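Local coordinates for protein CrmK (Actinoalloteichus sp. WH1-2216-6, PDB 5I1V) that probably acts as an FAD-dependent oxidase, carrying its flavin covalently, in the recycling of shunt products during caerulomycin biosynthesis, at residues V170-E174 with E175-N179. Numbering follows the deposited sequence.
Sequences VATRE and EDDPN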
# COMPACT_ATOMS: atom_id res chain seq x y z
N VAL A 170 25.32 20.64 1.38
CA VAL A 170 24.16 20.72 2.25
C VAL A 170 23.77 22.18 2.31
O VAL A 170 24.58 23.06 2.63
CB VAL A 170 24.47 20.19 3.65
CG1 VAL A 170 23.35 20.52 4.62
CG2 VAL A 170 24.71 18.68 3.59
N ALA A 171 22.53 22.45 1.95
CA ALA A 171 22.04 23.81 1.96
C ALA A 171 20.96 23.91 3.05
O ALA A 171 20.06 23.08 3.12
CB ALA A 171 21.44 24.16 0.61
N THR A 172 21.03 24.96 3.87
CA THR A 172 20.10 25.10 5.01
C THR A 172 19.32 26.41 4.94
O THR A 172 19.63 27.31 4.16
CB THR A 172 20.85 25.03 6.37
OG1 THR A 172 21.38 26.31 6.66
CG2 THR A 172 21.98 24.00 6.42
N ARG A 173 18.27 26.49 5.74
CA ARG A 173 17.40 27.67 5.82
C ARG A 173 17.96 28.85 6.62
O ARG A 173 17.37 29.93 6.56
CB ARG A 173 16.04 27.29 6.42
CG ARG A 173 16.10 26.83 7.86
CD ARG A 173 14.74 26.36 8.34
NE ARG A 173 13.74 27.29 7.92
CZ ARG A 173 12.47 27.00 7.68
NH1 ARG A 173 11.97 25.75 7.81
NH2 ARG A 173 11.67 28.00 7.31
N GLU A 174 19.08 28.67 7.30
CA GLU A 174 19.65 29.72 8.17
C GLU A 174 20.01 30.95 7.40
O GLU A 174 20.63 30.86 6.34
CB GLU A 174 20.89 29.22 8.89
CG GLU A 174 20.61 28.12 9.90
CD GLU A 174 21.83 27.22 10.11
OE1 GLU A 174 22.63 27.03 9.16
OE2 GLU A 174 21.97 26.68 11.22
N GLU A 175 19.64 32.12 7.93
CA GLU A 175 19.76 33.37 7.14
C GLU A 175 21.16 33.59 6.64
O GLU A 175 21.34 34.19 5.60
CB GLU A 175 19.33 34.65 7.91
CG GLU A 175 18.05 34.58 8.75
CD GLU A 175 17.37 35.95 8.94
OE1 GLU A 175 18.06 37.02 8.92
OE2 GLU A 175 16.13 35.95 9.10
N ASP A 176 22.17 33.16 7.38
CA ASP A 176 23.55 33.40 6.94
C ASP A 176 24.16 32.26 6.07
O ASP A 176 25.31 32.35 5.68
CB ASP A 176 24.44 33.66 8.17
CG ASP A 176 24.46 32.49 9.17
OD1 ASP A 176 23.61 31.57 9.05
OD2 ASP A 176 25.33 32.50 10.07
N ASP A 177 23.42 31.20 5.77
CA ASP A 177 23.96 30.07 4.99
C ASP A 177 24.43 30.57 3.63
O ASP A 177 23.64 31.19 2.90
CB ASP A 177 22.88 28.97 4.84
CG ASP A 177 23.42 27.63 4.23
OD1 ASP A 177 24.10 27.63 3.21
OD2 ASP A 177 23.15 26.57 4.81
N PRO A 178 25.71 30.33 3.27
CA PRO A 178 26.17 30.76 1.94
C PRO A 178 25.38 30.09 0.77
O PRO A 178 25.25 30.67 -0.32
CB PRO A 178 27.67 30.44 1.96
CG PRO A 178 27.83 29.36 3.02
CD PRO A 178 26.77 29.63 4.03
N ASN A 179 24.77 28.94 1.02
CA ASN A 179 24.01 28.23 -0.01
C ASN A 179 22.51 28.28 0.20
O ASN A 179 21.80 27.38 -0.21
CB ASN A 179 24.50 26.80 -0.04
CG ASN A 179 25.99 26.75 -0.32
OD1 ASN A 179 26.49 27.59 -1.02
ND2 ASN A 179 26.67 25.79 0.24
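A type I beta turn from E174 to D177, followed by an Asx turn at D177, reverses the chain between strand 166-172, an outermost strand of its antiparallel sheet, and helix 180-185. D177 N closes the first turn on E174 O at 2.9 Å. D177 swings its carboxylate back across the loop to the strand end, its chi1 of -170° placing CG opposite the backbone N. Its OD2 takes T172 N at 2.8 Å, from above the carboxylate plane and well off straight (135°), and lies 2.6 Å from T172 OG1. The same hydroxyl is 2.9 Å from E174 OE1; threonine suits the strand end because its one proton can serve either carboxylate. D177 OD1 uses its anti lone pair for N179 N at 2.6 Å. Aspartate suits this place because a short side chain offers two acceptors, one for each backbone amide. The small A171 methyl probably lets the chain come close, CB lying 3.3 Å from N179 O. Were D177 an alanine, T172 N and N179 N would each probably lose a carboxylate acceptor, and the loop would be held less firmly against the strand end. One carboxylate thus ties strand end to helix start, T172's hydroxyl lying between it and E174's like charge.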